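Local structure of sorbitol dehydrogenase (Gluconobacter oxydans, 5ITG) at residues N35-R38 with A39-F43; Y44-Q47 with I48-H51; M128-E132 with G133-I137; R273-L276 with E277-G280. The protein probably oxidises the sugar alcohol D-sorbitol to L-sorbose, passing the hydride to a nicotinamide adenine dinucleotide, most likely NADP+. All blocks are in the same frame, centred on the assembly; numbering follows the deposited sequence.

Interaction 1 (N35-R38 with A39-F43)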
loop_
_atom_site.group_PDB
_atom_site.type_symbol
_atom_site.label_atom_id
_atom_site.label_comp_id
_atom_site.label_asym_id
_atom_site.label_seq_id
_atom_site.Cartn_x
_atom_site.Cartn_y
_atom_site.Cartn_z
ATOM N N ASN A 35 4.036 -1.529 -10.861
ATOM C CA ASN A 35 2.901 -2.429 -10.921
ATOM C C ASN A 35 1.667 -1.957 -10.165
ATOM O O ASN A 35 0.556 -2.071 -10.671
ATOM C CB ASN A 35 3.287 -3.811 -10.404
ATOM C CG ASN A 35 4.416 -4.428 -11.186
ATOM O OD1 ASN A 35 4.500 -4.269 -12.401
ATOM N ND2 ASN A 35 5.290 -5.152 -10.492
ATOM N N PHE A 36 1.855 -1.442 -8.955
ATOM C CA PHE A 36 0.714 -0.995 -8.171
ATOM C C PHE A 36 -0.083 0.081 -8.903
ATOM O O PHE A 36 -1.316 0.012 -8.981
ATOM C CB PHE A 36 1.165 -0.465 -6.810
ATOM C CG PHE A 36 0.023 -0.080 -5.919
ATOM C CD1 PHE A 36 -0.880 -1.044 -5.481
ATOM C CD2 PHE A 36 -0.181 1.243 -5.551
ATOM C CE1 PHE A 36 -1.974 -0.688 -4.690
ATOM C CE2 PHE A 36 -1.271 1.609 -4.763
ATOM C CZ PHE A 36 -2.168 0.641 -4.333
ATOM N N PHE A 37 0.625 1.077 -9.429
ATOM C CA PHE A 37 -0.002 2.169 -10.171
ATOM C C PHE A 37 -0.818 1.612 -11.330
ATOM O O PHE A 37 -1.974 1.978 -11.533
ATOM C CB PHE A 37 1.065 3.123 -10.737
ATOM C CG PHE A 37 0.607 3.878 -11.962
ATOM C CD1 PHE A 37 -0.316 4.912 -11.853
ATOM C CD2 PHE A 37 1.040 3.500 -13.232
ATOM C CE1 PHE A 37 -0.808 5.557 -12.995
ATOM C CE2 PHE A 37 0.551 4.140 -14.383
ATOM C CZ PHE A 37 -0.374 5.168 -14.262
ATOM N N ARG A 38 -0.201 0.716 -12.090
ATOM C CA ARG A 38 -0.846 0.130 -13.253
ATOM C C ARG A 38 -2.082 -0.722 -12.947
ATOM O O ARG A 38 -2.963 -0.857 -13.799
ATOM C CB ARG A 38 0.183 -0.680 -14.030
ATOM C CG ARG A 38 1.330 0.166 -14.554
ATOM C CD ARG A 38 2.480 -0.727 -14.979
ATOM N NE ARG A 38 2.043 -1.638 -16.020
ATOM C CZ ARG A 38 2.583 -2.827 -16.265
ATOM N NH1 ARG A 38 3.598 -3.275 -15.542
ATOM N NH2 ARG A 38 2.089 -3.569 -17.243
ATOM N N ALA A 39 -2.152 -1.279 -11.737
ATOM C CA ALA A 39 -3.281 -2.124 -11.341
ATOM C C ALA A 39 -4.269 -1.425 -10.412
ATOM O O ALA A 39 -5.340 -1.960 -10.117
ATOM C CB ALA A 39 -2.761 -3.399 -10.671
ATOM N N HIS A 40 -3.921 -0.230 -9.952
ATOM C CA HIS A 40 -4.791 0.491 -9.032
ATOM C C HIS A 40 -5.221 1.834 -9.621
ATOM O O HIS A 40 -6.301 1.932 -10.200
ATOM C CB HIS A 40 -4.066 0.664 -7.686
ATOM C CG HIS A 40 -4.908 1.277 -6.608
ATOM N ND1 HIS A 40 -4.965 2.636 -6.394
ATOM C CD2 HIS A 40 -5.729 0.716 -5.688
ATOM C CE1 HIS A 40 -5.782 2.886 -5.385
ATOM N NE2 HIS A 40 -6.259 1.738 -4.939
ATOM N N GLU A 41 -4.381 2.858 -9.505
ATOM C CA GLU A 41 -4.732 4.170 -10.049
ATOM C C GLU A 41 -5.151 4.098 -11.525
ATOM O O GLU A 41 -6.203 4.613 -11.910
ATOM C CB GLU A 41 -3.563 5.147 -9.911
ATOM C CG GLU A 41 -3.952 6.586 -10.265
ATOM C CD GLU A 41 -2.772 7.534 -10.297
ATOM O OE1 GLU A 41 -1.855 7.366 -9.467
ATOM O OE2 GLU A 41 -2.769 8.462 -11.141
ATOM N N ALA A 42 -4.329 3.466 -12.351
ATOM C CA ALA A 42 -4.640 3.349 -13.773
ATOM C C ALA A 42 -5.938 2.575 -13.969
ATOM O O ALA A 42 -6.704 2.836 -14.903
ATOM C CB ALA A 42 -3.490 2.651 -14.506
ATOM N N PHE A 43 -6.177 1.623 -13.072
ATOM C CA PHE A 43 -7.370 0.771 -13.100
ATOM C C PHE A 43 -8.650 1.574 -12.904
ATOM O O PHE A 43 -9.623 1.394 -13.645
ATOM C CB PHE A 43 -7.256 -0.297 -12.003
ATOM C CG PHE A 43 -8.427 -1.230 -11.928
ATOM C CD1 PHE A 43 -8.585 -2.249 -12.864
ATOM C CD2 PHE A 43 -9.361 -1.108 -10.905
ATOM C CE1 PHE A 43 -9.657 -3.141 -12.782
ATOM C CE2 PHE A 43 -10.438 -1.992 -10.810
ATOM C CZ PHE A 43 -10.586 -3.013 -11.752
#
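Ala39 N lies between two carbonyls of the preceding turn and gives a weak hydrogen bond to each, to Asn35 O at 3.0 Å and to Phe36 O at 3.2 Å. At His40 the chain leaves helical geometry between helices 35-39 and 41-46. Its imidazole forms an offset stack with the Phe36 ring: centroids are 4.8 Å apart and planes 17° apart, with His40 CB over the face of the Phe36 ring. The two side chains lie side by side and point the same way, to which a chi1 near 180° at both residues contributes; NE2 of His40 is bonded to Gln262 O. Glu41 follows, its carboxylate at the rim of the Phe37 ring (OE1 to CD1 3.8 Å) with the two planes 85° apart, while OE2 bonds to Ser127 OG. Ala42 makes two contacts with Phe37: its N donates to Phe37 O at 2.9 Å in a nearly straight bond (168°), and its CB lies over the ring face, 4.3 Å from the centroid. A buried carboxylate beside a phenyl rim faces the ring's slightly positive hydrogens, which, with the Ser127 bond, probably eases its burial.

Interaction 2 (Y44-Q47 with I48-H51)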
loop_
_atom_site.group_PDB
_atom_site.type_symbol
_atom_site.label_atom_id
_atom_site.label_comp_id
_atom_site.label_asym_id
_atom_site.label_seq_id
_atom_site.Cartn_x
_atom_site.Cartn_y
_atom_site.Cartn_z
ATOM N N TYR A 44 -8.662 2.453 -11.905
ATOM C CA TYR A 44 -9.847 3.273 -11.646
ATOM C C TYR A 44 -10.089 4.290 -12.759
ATOM O O TYR A 44 -11.230 4.505 -13.180
ATOM C CB TYR A 44 -9.719 3.994 -10.297
ATOM C CG TYR A 44 -9.931 3.087 -9.102
ATOM C CD1 TYR A 44 -11.216 2.708 -8.706
ATOM C CD2 TYR A 44 -8.844 2.598 -8.373
ATOM C CE1 TYR A 44 -11.417 1.862 -7.609
ATOM C CE2 TYR A 44 -9.030 1.750 -7.276
ATOM C CZ TYR A 44 -10.315 1.386 -6.900
ATOM O OH TYR A 44 -10.493 0.544 -5.824
ATOM N N VAL A 45 -9.017 4.911 -13.244
ATOM C CA VAL A 45 -9.149 5.889 -14.311
ATOM C C VAL A 45 -9.718 5.229 -15.565
ATOM O O VAL A 45 -10.558 5.809 -16.264
ATOM C CB VAL A 45 -7.785 6.546 -14.625
ATOM C CG1 VAL A 45 -7.876 7.373 -15.903
ATOM C CG2 VAL A 45 -7.373 7.438 -13.455
ATOM N N GLU A 46 -9.269 4.008 -15.836
ATOM C CA GLU A 46 -9.720 3.249 -16.996
ATOM C C GLU A 46 -11.246 3.135 -17.026
ATOM O O GLU A 46 -11.852 3.082 -18.099
ATOM C CB GLU A 46 -9.111 1.843 -16.964
ATOM C CG GLU A 46 -9.481 0.962 -18.147
ATOM C CD GLU A 46 -8.589 1.202 -19.347
ATOM O OE1 GLU A 46 -8.035 2.315 -19.462
ATOM O OE2 GLU A 46 -8.447 0.283 -20.180
ATOM N N GLN A 47 -11.857 3.110 -15.845
ATOM C CA GLN A 47 -13.304 2.968 -15.724
ATOM C C GLN A 47 -14.121 4.256 -15.796
ATOM O O GLN A 47 -15.346 4.205 -15.787
ATOM C CB GLN A 47 -13.634 2.231 -14.429
ATOM C CG GLN A 47 -12.995 0.855 -14.339
ATOM C CD GLN A 47 -13.098 0.267 -12.948
ATOM O OE1 GLN A 47 -14.193 -0.039 -12.471
ATOM N NE2 GLN A 47 -11.953 0.116 -12.281
ATOM N N ILE A 48 -13.462 5.407 -15.856
ATOM C CA ILE A 48 -14.190 6.670 -15.958
ATOM C C ILE A 48 -13.817 7.421 -17.232
ATOM O O ILE A 48 -14.338 8.502 -17.502
ATOM C CB ILE A 48 -13.931 7.581 -14.726
ATOM C CG1 ILE A 48 -12.430 7.758 -14.492
ATOM C CG2 ILE A 48 -14.595 6.988 -13.491
ATOM C CD1 ILE A 48 -11.737 8.644 -15.512
ATOM N N LEU A 49 -12.918 6.837 -18.019
ATOM C CA LEU A 49 -12.464 7.455 -19.259
ATOM C C LEU A 49 -13.583 7.517 -20.303
ATOM O O LEU A 49 -13.554 8.346 -21.215
ATOM C CB LEU A 49 -11.269 6.673 -19.807
ATOM C CG LEU A 49 -9.992 7.458 -20.123
ATOM C CD1 LEU A 49 -9.702 8.475 -19.032
ATOM C CD2 LEU A 49 -8.833 6.483 -20.266
ATOM N N GLU A 50 -14.565 6.634 -20.165
ATOM C CA GLU A 50 -15.695 6.604 -21.086
ATOM C C GLU A 50 -16.680 7.705 -20.706
ATOM O O GLU A 50 -17.615 7.996 -21.447
ATOM C CB GLU A 50 -16.393 5.244 -21.016
ATOM C CG GLU A 50 -16.961 4.926 -19.644
ATOM C CD GLU A 50 -17.572 3.540 -19.575
ATOM O OE1 GLU A 50 -18.482 3.255 -20.385
ATOM O OE2 GLU A 50 -17.142 2.741 -18.711
ATOM N N HIS A 51 -16.455 8.314 -19.545
ATOM C CA HIS A 51 -17.310 9.385 -19.039
ATOM C C HIS A 51 -16.633 10.738 -19.222
ATOM O O HIS A 51 -17.256 11.711 -19.650
ATOM C CB HIS A 51 -17.587 9.165 -17.551
ATOM C CG HIS A 51 -18.282 7.876 -17.252
ATOM N ND1 HIS A 51 -18.192 7.249 -16.028
ATOM C CD2 HIS A 51 -19.089 7.099 -18.015
ATOM C CE1 HIS A 51 -18.911 6.141 -16.049
ATOM N NE2 HIS A 51 -19.466 6.026 -17.243
#
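Ile48 folds back over the preceding turn and rests its CG1-CD1 arm on the carbonyl of Val45. The arm reaches there because CG1 is tucked in between backbone N and C (chi1 52°) and chi2 bends it again; CG1 and CD1 of Ile48 each lie about 3.2 Å from Val45 O, a close fit. The same oxygen accepts Ile48 N at 3.0 Å in a fairly straight bond (162°), and a weak bond from Leu49 N at 3.1 Å. Val45 O is thus held by two successive amides and walled by aliphatic carbon. Val45 CG1 adds the apolar part, meeting Leu49 CD1 at 3.8 Å and Ile48 CD1 at 4.1 Å. Gln47, the other heavily covered residue, is buried mainly because the chain turns round its backbone; its amide NE2 turns back to Phe43 O. Farther on, the His51 ring comes obliquely near Gln47 O, with CE1 4.1 Å away. Around the turn, Glu46 is fixed by Tyr19 OH and Gly99 N, and Tyr44 OH by His261 ND1. The geometry implies that, on the way from helix 41-46 into the loop before strand 56-61, Val45 supplies both halves of the join: a carbonyl taken by one sound and one weak amide bond, and a methyl shared by two aliphatic side chains.

Interaction 3 (M128-E132 with G133-I137)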
loop_
_atom_site.group_PDB
_atom_site.type_symbol
_atom_site.label_atom_id
_atom_site.label_comp_id
_atom_site.label_asym_id
_atom_site.label_seq_id
_atom_site.Cartn_x
_atom_site.Cartn_y
_atom_site.Cartn_z
HETATM N N MSE A 128 1.694 10.016 -7.968
HETATM C CA MSE A 128 2.979 9.351 -7.816
HETATM C C MSE A 128 2.966 8.129 -6.897
HETATM O O MSE A 128 2.172 8.036 -5.963
HETATM C CB MSE A 128 4.000 10.359 -7.279
HETATM C CG MSE A 128 3.636 10.880 -5.894
HETATM SE SE MSE A 128 4.516 12.533 -5.404
HETATM C CE MSE A 128 3.756 13.648 -6.803
ATOM N N THR A 129 3.853 7.186 -7.199
ATOM C CA THR A 129 4.062 5.988 -6.399
ATOM C C THR A 129 5.578 5.865 -6.490
ATOM O O THR A 129 6.110 5.314 -7.457
ATOM C CB THR A 129 3.366 4.707 -6.977
ATOM O OG1 THR A 129 3.597 4.602 -8.386
ATOM C CG2 THR A 129 1.850 4.737 -6.702
ATOM N N ILE A 130 6.266 6.412 -5.491
ATOM C CA ILE A 130 7.728 6.410 -5.470
ATOM C C ILE A 130 8.300 5.774 -4.210
ATOM O O ILE A 130 9.499 5.902 -3.946
ATOM C CB ILE A 130 8.268 7.855 -5.550
ATOM C CG1 ILE A 130 7.686 8.673 -4.392
ATOM C CG2 ILE A 130 7.896 8.489 -6.881
ATOM C CD1 ILE A 130 8.126 10.122 -4.363
ATOM N N THR A 131 7.441 5.099 -3.447
ATOM C CA THR A 131 7.799 4.439 -2.187
ATOM C C THR A 131 8.082 5.492 -1.126
ATOM O O THR A 131 8.347 6.647 -1.452
ATOM C CB THR A 131 9.057 3.533 -2.311
ATOM O OG1 THR A 131 10.241 4.343 -2.332
ATOM C CG2 THR A 131 8.989 2.688 -3.575
ATOM N N GLU A 132 8.033 5.095 0.142
ATOM C CA GLU A 132 8.285 6.035 1.225
ATOM C C GLU A 132 9.640 6.719 1.118
ATOM O O GLU A 132 9.740 7.933 1.286
ATOM C CB GLU A 132 8.195 5.348 2.584
ATOM C CG GLU A 132 8.512 6.296 3.731
ATOM C CD GLU A 132 8.352 5.665 5.094
ATOM O OE1 GLU A 132 9.007 4.634 5.357
ATOM O OE2 GLU A 132 7.576 6.207 5.909
ATOM N N GLY A 133 10.680 5.936 0.854
ATOM C CA GLY A 133 12.015 6.498 0.745
ATOM C C GLY A 133 12.087 7.572 -0.320
ATOM O O GLY A 133 12.925 8.478 -0.259
ATOM N N GLY A 134 11.191 7.474 -1.297
ATOM C CA GLY A 134 11.164 8.439 -2.379
ATOM C C GLY A 134 10.799 9.853 -1.971
ATOM O O GLY A 134 11.073 10.788 -2.715
ATOM N N TYR A 135 10.184 10.028 -0.803
ATOM C CA TYR A 135 9.797 11.366 -0.367
ATOM C C TYR A 135 10.933 12.147 0.300
ATOM O O TYR A 135 10.769 13.310 0.673
ATOM C CB TYR A 135 8.561 11.296 0.544
ATOM C CG TYR A 135 7.312 10.858 -0.206
ATOM C CD1 TYR A 135 7.006 9.505 -0.360
ATOM C CD2 TYR A 135 6.492 11.793 -0.842
ATOM C CE1 TYR A 135 5.924 9.092 -1.137
ATOM C CE2 TYR A 135 5.403 11.391 -1.628
ATOM C CZ TYR A 135 5.128 10.037 -1.775
ATOM O OH TYR A 135 4.095 9.629 -2.599
ATOM N N ASN A 136 12.088 11.505 0.436
ATOM C CA ASN A 136 13.268 12.160 0.994
ATOM C C ASN A 136 13.066 12.812 2.356
ATOM O O ASN A 136 13.504 13.943 2.579
ATOM C CB ASN A 136 13.787 13.199 -0.013
ATOM C CG ASN A 136 15.056 13.902 0.457
ATOM O OD1 ASN A 136 16.006 13.263 0.905
ATOM N ND2 ASN A 136 15.078 15.222 0.338
ATOM N N ILE A 137 12.388 12.109 3.261
ATOM C CA ILE A 137 12.176 12.621 4.611
ATOM C C ILE A 137 13.233 11.970 5.507
ATOM O O ILE A 137 13.281 10.748 5.623
ATOM C CB ILE A 137 10.783 12.246 5.167
ATOM C CG1 ILE A 137 9.684 12.835 4.284
ATOM C CG2 ILE A 137 10.652 12.733 6.599
ATOM C CD1 ILE A 137 9.763 14.336 4.094
HETATM O O HOH W 1 10.992 9.550 3.101
#
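Ile130 lays its CD1 methyl over the centre of the Tyr135 ring, 3.9 Å from the centroid and only 7° off the normal, a clear CH-pi contact. Behind it, CG1 of Ile130 meets CE1 of Tyr135 at 3.7 Å. The selenium of Met128, a selenomethionine, approaches the same ring obliquely as a Met-aromatic contact, SE lying 4.0 Å from CE2 of Tyr135. The phenol is fixed at its far end by Asp189 and Ser187; Asp189 also takes the backbone N of Ile130 and Thr131, so one carboxylate positions both partners of the CH-pi pair. The intervening backbone turns through i to i+3 bonds: Gly134 N to Thr131 O at 3.0 Å, and Tyr135 N to Glu132 O at 3.0 Å, the latter nearly straight (167°). Glu132 O also receives a water at 2.7 Å, which in turn accepts Ile137 N. Gly134 CA comes within 3.4 Å of Ile130 O in a CA-H...O contact. The whole forms a compact turn directly after strand 125-128, a central parallel strand of the Rossmann sheet; in dinucleotide-binding Rossmann folds, loops leaving the C-terminal ends of such strands commonly border the cofactor site, and this one probably does likewise.

Interaction 4 (R273-L276 with E277-G280)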
loop_
_atom_site.group_PDB
_atom_site.type_symbol
_atom_site.label_atom_id
_atom_site.label_comp_id
_atom_site.label_asym_id
_atom_site.label_seq_id
_atom_site.Cartn_x
_atom_site.Cartn_y
_atom_site.Cartn_z
ATOM N N ARG A 273 -11.232 17.086 -10.976
ATOM C CA ARG A 273 -10.838 15.686 -10.875
ATOM C C ARG A 273 -11.812 14.810 -11.646
ATOM O O ARG A 273 -12.937 15.222 -11.937
ATOM C CB ARG A 273 -10.845 15.232 -9.415
ATOM C CG ARG A 273 -12.238 15.224 -8.780
ATOM C CD ARG A 273 -12.242 14.430 -7.479
ATOM N NE ARG A 273 -13.495 14.532 -6.722
ATOM C CZ ARG A 273 -14.628 13.909 -7.035
ATOM N NH1 ARG A 273 -14.694 13.125 -8.105
ATOM N NH2 ARG A 273 -15.697 14.058 -6.256
ATOM N N PRO A 274 -11.386 13.587 -11.993
ATOM C CA PRO A 274 -12.249 12.660 -12.729
ATOM C C PRO A 274 -13.414 12.258 -11.821
ATOM O O PRO A 274 -13.348 12.439 -10.603
ATOM C CB PRO A 274 -11.331 11.471 -13.006
ATOM C CG PRO A 274 -9.951 12.054 -12.954
ATOM C CD PRO A 274 -10.031 13.036 -11.829
ATOM N N PRO A 275 -14.497 11.717 -12.399
ATOM C CA PRO A 275 -15.646 11.301 -11.587
ATOM C C PRO A 275 -15.361 9.909 -11.018
ATOM O O PRO A 275 -16.083 8.953 -11.284
ATOM C CB PRO A 275 -16.784 11.298 -12.598
ATOM C CG PRO A 275 -16.094 10.798 -13.843
ATOM C CD PRO A 275 -14.793 11.579 -13.840
ATOM N N LEU A 276 -14.291 9.813 -10.232
ATOM C CA LEU A 276 -13.849 8.551 -9.637
ATOM C C LEU A 276 -14.897 7.775 -8.836
ATOM O O LEU A 276 -14.827 6.547 -8.751
ATOM C CB LEU A 276 -12.604 8.805 -8.778
ATOM C CG LEU A 276 -11.429 9.402 -9.566
ATOM C CD1 LEU A 276 -10.277 9.768 -8.630
ATOM C CD2 LEU A 276 -10.972 8.402 -10.603
ATOM N N GLU A 277 -15.861 8.468 -8.240
ATOM C CA GLU A 277 -16.892 7.758 -7.490
ATOM C C GLU A 277 -17.573 6.737 -8.402
ATOM O O GLU A 277 -17.915 5.637 -7.970
ATOM C CB GLU A 277 -17.928 8.733 -6.914
ATOM C CG GLU A 277 -18.685 9.578 -7.933
ATOM C CD GLU A 277 -17.801 10.591 -8.643
ATOM O OE1 GLU A 277 -16.919 11.179 -7.985
ATOM O OE2 GLU A 277 -18.002 10.810 -9.859
ATOM N N LYS A 278 -17.740 7.089 -9.674
ATOM C CA LYS A 278 -18.382 6.192 -10.631
ATOM C C LYS A 278 -17.621 4.883 -10.819
ATOM O O LYS A 278 -18.173 3.908 -11.326
ATOM C CB LYS A 278 -18.548 6.891 -11.985
ATOM C CG LYS A 278 -19.483 8.088 -11.936
ATOM C CD LYS A 278 -19.718 8.699 -13.311
ATOM C CE LYS A 278 -20.635 9.914 -13.210
ATOM N NZ LYS A 278 -20.890 10.548 -14.532
ATOM N N ALA A 279 -16.359 4.862 -10.408
ATOM C CA ALA A 279 -15.531 3.664 -10.534
ATOM C C ALA A 279 -15.357 2.970 -9.185
ATOM O O ALA A 279 -14.579 2.024 -9.059
ATOM C CB ALA A 279 -14.168 4.031 -11.107
ATOM N N GLY A 280 -16.073 3.449 -8.174
ATOM C CA GLY A 280 -15.981 2.837 -6.864
ATOM C C GLY A 280 -15.020 3.504 -5.900
ATOM O O GLY A 280 -14.802 2.998 -4.798
#
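Arg273 NH1 is gripped by two oxygens: it donates to Glu277 OE1 at 3.0 Å in a salt bridge (N-H...O 150°) and to Pro274 O at 2.9 Å. The carbonyl lies close to the guanidinium plane, whereas the carboxylate oxygen is tilted 19° from it and is reached through its syn lone pair; guanidinium and carboxylate planes stand 51° apart. A second partner, Asp267, forms a salt bridge with NE of the same arginine, so the group is held along more than one side. Glu277 reaches back because its chain is bent twice, chi1 near +60° and chi2 near -68° doubling it over toward the proline; the placing of OE2, unusually close to Pro275, is strained and somewhat doubtful, and OE1 is the oxygen with the well-defined partner. Pro275 is the centre of an inverse gamma turn, closed by a weak bond from Leu276 N to Pro274 O, so this carbonyl serves the turn and the arginine together. A 3-10 segment follows directly, with Lys278 N bonded to Pro275 O at 3.0 Å and Ala279 N to Leu276 O at 2.8 Å. The extended aliphatic chain of Lys278 passes along the proline, CD to Pro275 CB 4.0 Å. Leu276 turns to other neighbours, Val281 of the loop and Met283 of strand 282-284.

Interactions 1 and 2 are buried and run in series through helix 41-46; interactions 3 and 4 are partly buried and belong to loops. The chemistry goes with burial: interaction 1 relies on aromatic rings and interaction 2 on aliphatic groups, while interaction 4, with several exposed residues, uses the Arg273-Glu277 salt bridge, and interaction 3 combines a ring contact with a water-bridged turn. Interaction 2 leans on interaction 4, their centres about 8 Å apart: Ile48 CG2 packs on Pro275 O at 3.3 Å, and Tyr44 CD1 on Ala279 O at 3.5 Å. Interaction 3 meets interaction 1 instead, where Thr129 touches both Phe36 and Phe37, joining the first helix to the loop after strand 125-128.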